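Local coordinates for putative uncharacterized protein (Trypanosoma congolense, PDB 4E40) that probably acts as a cell-surface receptor that takes up haptoglobin-hemoglobin, this chain being the long helical-bundle part of the whole protein, at residues 48-51 with 52-56; 102-105 with 106-109; 222-225 with 226-229. One frame throughout, in Å; residues are numbered along the deposited sequence.

How the contacts relate
Going from the N terminus, the chain meets contact 1 on helix 28-73, contact 2 on helix 82-147 and contact 3 on helix 192-246. Each lies within a single helix and closes no loop. The three follow one another in series, so none nests in or crosses another. In space they sit at one level of the bundle, with centres about 9 to 11 Å apart. S53 of contact 1 packs against V105 and V108 of contact 2. L223 of contact 3 packs on K52, S53 and I56, and the K52 amine pairs weakly with E227. E104 of contact 2 lies on A222, K225 and A226. Together they tie the three long helices side by side.

Contact 1 (48-51 with 52-56); sequences FSRK and KSEDI. Unlike the reference sequence in segment 52-56: D55 (reference Glu).
The hydroxyl of S53 is turned between its own backbone N and carbonyl carbon (chi1 77°), which brings OG back to the carbonyl of R50. OG donates to R50 O over 2.7 Å. It arrives well off the line of that carbonyl, with a C=O...OG angle of 129°. E54 N gives R50 O a second hydrogen bond, 3.0 Å long and in the carbonyl plane. Two donors thus grip one oxygen. A hydroxyl bonded back to the carbonyl three residues earlier is a familiar way of satisfying a buried serine in a helix.

E54 also folds back on this turn. CG stands beside its backbone N and lies 3.3 Å from R50 O. The carboxylate passes R50 and K51 without a salt bridge. E54 OE2 is 4.1 Å from R50 CG, and the guanidinium plane is turned 67° from the carboxylate. Any attraction between these charges probably acts at a distance. K51 has its salt bridge with E47 instead. On another flank, K52 CD comes obliquely to the F48 ring, 4.5 Å from CE2.

K52, which binds heme b in another structure of this protein, has no heme here. Within helix 28-73, S53 faces inward, between V105 and V108 of helix 82-147 and L223 of helix 192-246.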
loop_
_atom_site.group_PDB
_atom_site.type_symbol
_atom_site.label_atom_id
_atom_site.label_comp_id
_atom_site.label_asym_id
_atom_site.label_seq_id
_atom_site.Cartn_x
_atom_site.Cartn_y
_atom_site.Cartn_z
ATOM N N PHE A 48 -9.854 -9.767 -6.931
ATOM C CA PHE A 48 -9.505 -10.570 -8.132
ATOM C C PHE A 48 -8.375 -11.597 -7.860
ATOM O O PHE A 48 -8.474 -12.740 -8.304
ATOM C CB PHE A 48 -9.135 -9.664 -9.319
ATOM C CG PHE A 48 -8.525 -10.401 -10.494
ATOM C CD1 PHE A 48 -9.338 -11.021 -11.450
ATOM C CD2 PHE A 48 -7.134 -10.469 -10.653
ATOM C CE1 PHE A 48 -8.770 -11.705 -12.538
ATOM C CE2 PHE A 48 -6.564 -11.149 -11.730
ATOM C CZ PHE A 48 -7.386 -11.768 -12.675
ATOM N N SER A 49 -7.314 -11.173 -7.176
ATOM C CA SER A 49 -6.155 -12.059 -6.838
ATOM C C SER A 49 -6.524 -13.117 -5.882
ATOM O O SER A 49 -6.105 -14.293 -6.060
ATOM C CB SER A 49 -5.014 -11.255 -6.239
ATOM O OG SER A 49 -4.724 -10.224 -7.121
ATOM N N ARG A 50 -7.314 -12.738 -4.873
ATOM C CA ARG A 50 -7.857 -13.669 -3.928
ATOM C C ARG A 50 -8.699 -14.721 -4.652
ATOM O O ARG A 50 -8.480 -15.917 -4.474
ATOM C CB ARG A 50 -8.650 -12.947 -2.828
ATOM C CG ARG A 50 -9.015 -13.812 -1.658
ATOM C CD ARG A 50 -9.046 -12.934 -0.374
ATOM N NE ARG A 50 -8.971 -13.772 0.851
ATOM C CZ ARG A 50 -8.951 -13.396 2.153
ATOM N NH1 ARG A 50 -8.921 -14.365 3.126
ATOM N NH2 ARG A 50 -9.011 -12.122 2.486
ATOM N N LYS A 51 -9.601 -14.285 -5.545
ATOM C CA LYS A 51 -10.428 -15.202 -6.312
ATOM C C LYS A 51 -9.575 -16.067 -7.239
ATOM O O LYS A 51 -9.877 -17.245 -7.335
ATOM C CB LYS A 51 -11.518 -14.435 -7.092
ATOM C CG LYS A 51 -12.789 -14.353 -6.257
ATOM C CD LYS A 51 -13.688 -13.189 -6.653
ATOM C CE LYS A 51 -14.958 -13.204 -5.822
ATOM N NZ LYS A 51 -15.396 -11.809 -5.578
ATOM N N LYS A 52 -8.525 -15.522 -7.827
ATOM C CA LYS A 52 -7.623 -16.342 -8.686
ATOM C C LYS A 52 -7.001 -17.469 -7.837
ATOM O O LYS A 52 -6.946 -18.654 -8.280
ATOM C CB LYS A 52 -6.543 -15.504 -9.312
ATOM C CG LYS A 52 -5.578 -16.239 -10.215
ATOM C CD LYS A 52 -4.851 -15.211 -11.111
ATOM C CE LYS A 52 -3.492 -15.737 -11.628
ATOM N NZ LYS A 52 -2.668 -14.684 -12.334
ATOM N N SER A 53 -6.552 -17.100 -6.635
ATOM C CA SER A 53 -5.909 -18.135 -5.768
ATOM C C SER A 53 -6.955 -19.204 -5.364
ATOM O O SER A 53 -6.609 -20.387 -5.215
ATOM C CB SER A 53 -5.243 -17.470 -4.546
ATOM O OG SER A 53 -6.216 -17.111 -3.570
ATOM N N GLU A 54 -8.227 -18.795 -5.142
ATOM C CA GLU A 54 -9.230 -19.710 -4.765
ATOM C C GLU A 54 -9.577 -20.663 -5.918
ATOM O O GLU A 54 -9.830 -21.847 -5.671
ATOM C CB GLU A 54 -10.495 -18.915 -4.404
ATOM C CG GLU A 54 -10.344 -18.202 -3.064
ATOM C CD GLU A 54 -11.637 -17.426 -2.662
ATOM O OE1 GLU A 54 -12.638 -17.399 -3.416
ATOM O OE2 GLU A 54 -11.693 -16.896 -1.561
ATOM N N ASP A 55 -9.542 -20.137 -7.157
ATOM C CA ASP A 55 -9.813 -20.947 -8.335
ATOM C C ASP A 55 -8.718 -21.993 -8.456
ATOM O O ASP A 55 -9.007 -23.157 -8.710
ATOM C CB ASP A 55 -9.827 -20.102 -9.618
ATOM C CG ASP A 55 -10.285 -20.902 -10.847
ATOM O OD1 ASP A 55 -11.390 -21.489 -10.817
ATOM O OD2 ASP A 55 -9.564 -20.939 -11.864
ATOM N N ILE A 56 -7.476 -21.548 -8.251
ATOM C CA ILE A 56 -6.315 -22.473 -8.312
ATOM C C ILE A 56 -6.490 -23.619 -7.312
ATOM O O ILE A 56 -6.269 -24.785 -7.665
ATOM C CB ILE A 56 -5.001 -21.691 -8.042
ATOM C CG1 ILE A 56 -4.706 -20.918 -9.319
ATOM C CG2 ILE A 56 -3.860 -22.675 -7.743
ATOM C CD1 ILE A 56 -3.627 -19.885 -9.077
#

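Contact 2 (102-105 with 106-109); sequences KEEV and EIVA
E104 and I107 touch where two side chains of one helix lie next to each other and point the same way. E104 OE1, at the end of the chain, meets the methyl CD1 of I107 at 3.8 Å. This is a van der Waals contact. The bend of the glutamate at chi2 (-65°) turns the carboxylate to bring OE1 to that methyl.

A second close group is E106 with the carbonyl of K102. E106 CG lies 3.4 Å from K102 O. The bend at chi2 of E106 (-46°) swings its carboxylate round beside the same turn. There one water joins the two residues: it donates to K102 O over 2.8 Å and to E106 OE2 over 2.7 Å. K102 O also accepts the helical hydrogen bond from E106 N, so two donors hold it. The water ties the carboxylate of E106 to the backbone of the preceding turn.

The next shell is the helix itself. I107 N bonds to E103 O, and V108 N to E104 O. These bonds set the spacing that brings E104 alongside I107. V108 CG2 rests 3.4 Å from E104 O, and I107 CG1 lies 3.5 Å from E103 O. Further out, E103 OE1 is held by H100, one turn back.

The turn belongs to helix 82-147. V105 and V108 face helix 28-73. On another flank, E104 and I107 lie against helix 192-246, where E104 touches A222, K225 and A226.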
loop_
_atom_site.group_PDB
_atom_site.type_symbol
_atom_site.label_atom_id
_atom_site.label_comp_id
_atom_site.label_asym_id
_atom_site.label_seq_id
_atom_site.Cartn_x
_atom_site.Cartn_y
_atom_site.Cartn_z
ATOM N N LYS A 102 -1.367 -25.383 -1.797
ATOM C CA LYS A 102 -2.016 -24.857 -0.597
ATOM C C LYS A 102 -1.088 -23.904 0.160
ATOM O O LYS A 102 -1.520 -22.861 0.631
ATOM C CB LYS A 102 -2.416 -26.016 0.316
ATOM C CG LYS A 102 -3.598 -26.793 -0.235
ATOM C CD LYS A 102 -3.823 -28.092 0.535
ATOM C CE LYS A 102 -3.936 -27.852 2.017
ATOM N NZ LYS A 102 -4.704 -28.974 2.627
ATOM N N GLU A 103 0.211 -24.257 0.261
ATOM C CA GLU A 103 1.187 -23.346 0.890
ATOM C C GLU A 103 1.259 -22.009 0.188
ATOM O O GLU A 103 1.191 -20.928 0.825
ATOM C CB GLU A 103 2.572 -24.023 0.840
ATOM C CG GLU A 103 2.739 -25.164 1.820
ATOM C CD GLU A 103 3.868 -26.149 1.493
ATOM O OE1 GLU A 103 4.495 -25.968 0.414
ATOM O OE2 GLU A 103 4.073 -27.100 2.226
ATOM N N GLU A 104 1.309 -22.037 -1.147
ATOM C CA GLU A 104 1.348 -20.756 -1.900
ATOM C C GLU A 104 0.074 -19.947 -1.844
ATOM O O GLU A 104 0.144 -18.719 -1.735
ATOM C CB GLU A 104 1.791 -20.964 -3.339
ATOM C CG GLU A 104 3.151 -21.666 -3.446
ATOM C CD GLU A 104 4.295 -20.839 -2.870
ATOM O OE1 GLU A 104 4.145 -19.599 -2.761
ATOM O OE2 GLU A 104 5.337 -21.459 -2.564
ATOM N N VAL A 105 -1.063 -20.615 -1.843
ATOM C CA VAL A 105 -2.367 -19.933 -1.784
ATOM C C VAL A 105 -2.541 -19.351 -0.391
ATOM O O VAL A 105 -3.117 -18.249 -0.274
ATOM C CB VAL A 105 -3.489 -20.897 -2.230
ATOM C CG1 VAL A 105 -4.904 -20.300 -1.917
ATOM C CG2 VAL A 105 -3.353 -21.157 -3.740
ATOM N N GLU A 106 -2.009 -19.990 0.652
ATOM C CA GLU A 106 -1.977 -19.377 2.000
ATOM C C GLU A 106 -1.144 -18.129 2.063
ATOM O O GLU A 106 -1.529 -17.156 2.746
ATOM C CB GLU A 106 -1.490 -20.390 3.048
ATOM C CG GLU A 106 -2.600 -21.324 3.456
ATOM C CD GLU A 106 -3.919 -20.542 3.739
ATOM O OE1 GLU A 106 -3.918 -19.491 4.472
ATOM O OE2 GLU A 106 -4.927 -20.980 3.171
ATOM N N ILE A 107 -0.000 -18.129 1.360
ATOM C CA ILE A 107 0.781 -16.910 1.287
ATOM C C ILE A 107 0.016 -15.800 0.584
ATOM O O ILE A 107 0.063 -14.639 1.093
ATOM C CB ILE A 107 2.139 -17.128 0.608
ATOM C CG1 ILE A 107 2.974 -17.978 1.513
ATOM C CG2 ILE A 107 2.849 -15.748 0.389
ATOM C CD1 ILE A 107 4.244 -18.491 0.850
ATOM N N VAL A 108 -0.674 -16.089 -0.524
ATOM C CA VAL A 108 -1.495 -15.119 -1.251
ATOM C C VAL A 108 -2.550 -14.538 -0.285
ATOM O O VAL A 108 -2.755 -13.322 -0.242
ATOM C CB VAL A 108 -2.200 -15.730 -2.465
ATOM C CG1 VAL A 108 -3.243 -14.707 -3.031
ATOM C CG2 VAL A 108 -1.152 -16.073 -3.521
ATOM N N ALA A 109 -3.164 -15.386 0.513
ATOM C CA ALA A 109 -4.211 -14.899 1.434
ATOM C C ALA A 109 -3.605 -13.970 2.437
ATOM O O ALA A 109 -4.250 -12.947 2.804
ATOM C CB ALA A 109 -4.827 -16.113 2.185
HETATM O O HOH W 1 -4.281 -22.588 1.068
#

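Contact 3 (222-225 with 226-229); sequences ALEK and AERQ
E227 folds back along its own helix onto L223 and E224, and this is the tight part of the contact. CG stands anti to the carbonyl carbon (chi1 -72°), and the chain is extended beyond it. This lays the side chain over the preceding turn. E227 CG is 3.0 Å from L223 O, and E227 OE1 is 3.2 Å from E224 CA. E227 OE2 reaches L223 CB at 4.0 Å. The E224 and E227 chains cross obliquely, with carboxylate planes 46° apart. The same L223 O accepts the backbone bond from E227 N, at 2.9 Å. The carbonyl is therefore crowded by the amide and by the stem of one and the same glutamate.

A226 is also closely fitted. Its CB sits 3.3 Å from A222 O, while A226 N bonds to that oxygen. The small A222 and A226 are buried on the face toward helix 82-147. Q229 packs on H100 and V101 of that helix, and its CG lies 3.4 Å from K225 O. L223 is buried too, and it turns to helix 28-73.

The other side is looser. E224, K225 and R228 are exposed, and their charged ends make no contact with one another. E224 OE2 lies near the like-charged E220. E224 OE2 and E227 OE1 remain 6.1 Å apart. R228 CG rests near the carbonyl of E224.

The OE2 of E227 makes a weak, long ion pair with the amine of K52, a residue that binds heme b in another structure of this protein. The nearby negative charge may favour the protonated form of that lysine. This chain holds no heme.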
loop_
_atom_site.group_PDB
_atom_site.type_symbol
_atom_site.label_atom_id
_atom_site.label_comp_id
_atom_site.label_asym_id
_atom_site.label_seq_id
_atom_site.Cartn_x
_atom_site.Cartn_y
_atom_site.Cartn_z
ATOM N N ALA A 222 3.895 -15.493 -5.159
ATOM C CA ALA A 222 3.173 -16.732 -4.697
ATOM C C ALA A 222 2.114 -17.234 -5.645
ATOM O O ALA A 222 1.911 -18.463 -5.747
ATOM C CB ALA A 222 2.588 -16.453 -3.288
ATOM N N LEU A 223 1.371 -16.378 -6.324
ATOM C CA LEU A 223 0.417 -16.831 -7.281
ATOM C C LEU A 223 1.202 -17.568 -8.369
ATOM O O LEU A 223 0.709 -18.593 -8.804
ATOM C CB LEU A 223 -0.399 -15.719 -7.967
ATOM C CG LEU A 223 -1.715 -15.278 -7.346
ATOM C CD1 LEU A 223 -2.255 -13.991 -7.947
ATOM C CD2 LEU A 223 -2.778 -16.361 -7.341
ATOM N N GLU A 224 2.358 -17.024 -8.799
ATOM C CA GLU A 224 3.184 -17.708 -9.860
ATOM C C GLU A 224 3.549 -19.133 -9.384
ATOM O O GLU A 224 3.425 -20.091 -10.185
ATOM C CB GLU A 224 4.479 -16.916 -10.232
ATOM C CG GLU A 224 4.233 -15.591 -10.988
ATOM C CD GLU A 224 5.332 -14.523 -10.764
ATOM O OE1 GLU A 224 6.434 -14.844 -10.220
ATOM O OE2 GLU A 224 5.077 -13.327 -11.085
ATOM N N LYS A 225 4.025 -19.262 -8.158
ATOM C CA LYS A 225 4.457 -20.565 -7.625
ATOM C C LYS A 225 3.213 -21.471 -7.556
ATOM O O LYS A 225 3.296 -22.669 -7.874
ATOM C CB LYS A 225 5.181 -20.431 -6.294
ATOM C CG LYS A 225 6.515 -19.604 -6.366
ATOM C CD LYS A 225 7.246 -19.672 -5.002
ATOM C CE LYS A 225 8.485 -18.790 -4.892
ATOM N NZ LYS A 225 9.675 -19.529 -5.402
ATOM N N ALA A 226 2.078 -20.902 -7.119
ATOM C CA ALA A 226 0.861 -21.744 -7.041
ATOM C C ALA A 226 0.467 -22.257 -8.403
ATOM O O ALA A 226 0.069 -23.400 -8.530
ATOM C CB ALA A 226 -0.270 -20.887 -6.378
ATOM N N GLU A 227 0.616 -21.391 -9.432
ATOM C CA GLU A 227 0.346 -21.774 -10.810
ATOM C C GLU A 227 1.237 -22.898 -11.294
ATOM O O GLU A 227 0.749 -23.858 -11.916
ATOM C CB GLU A 227 0.681 -20.565 -11.677
ATOM C CG GLU A 227 -0.345 -19.452 -11.507
ATOM C CD GLU A 227 0.168 -18.061 -11.935
ATOM O OE1 GLU A 227 1.322 -17.904 -12.438
ATOM O OE2 GLU A 227 -0.601 -17.089 -11.706
ATOM N N ARG A 228 2.509 -22.811 -10.919
ATOM C CA ARG A 228 3.463 -23.881 -11.289
ATOM C C ARG A 228 3.113 -25.224 -10.640
ATOM O O ARG A 228 3.140 -26.274 -11.290
ATOM C CB ARG A 228 4.907 -23.545 -10.922
ATOM C CG ARG A 228 5.525 -22.489 -11.863
ATOM C CD ARG A 228 7.017 -22.353 -11.575
ATOM N NE ARG A 228 7.687 -21.780 -12.774
ATOM C CZ ARG A 228 8.830 -21.095 -12.744
ATOM N NH1 ARG A 228 9.440 -20.865 -11.579
ATOM N NH2 ARG A 228 9.355 -20.605 -13.890
ATOM N N GLN A 229 2.800 -25.151 -9.350
ATOM C CA GLN A 229 2.481 -26.395 -8.599
ATOM C C GLN A 229 1.161 -26.980 -9.071
ATOM O O GLN A 229 1.007 -28.209 -9.121
ATOM C CB GLN A 229 2.496 -26.119 -7.096
ATOM C CG GLN A 229 3.891 -25.739 -6.572
ATOM C CD GLN A 229 4.881 -26.760 -7.020
ATOM O OE1 GLN A 229 4.719 -27.952 -6.800
ATOM N NE2 GLN A 229 5.898 -26.277 -7.831
#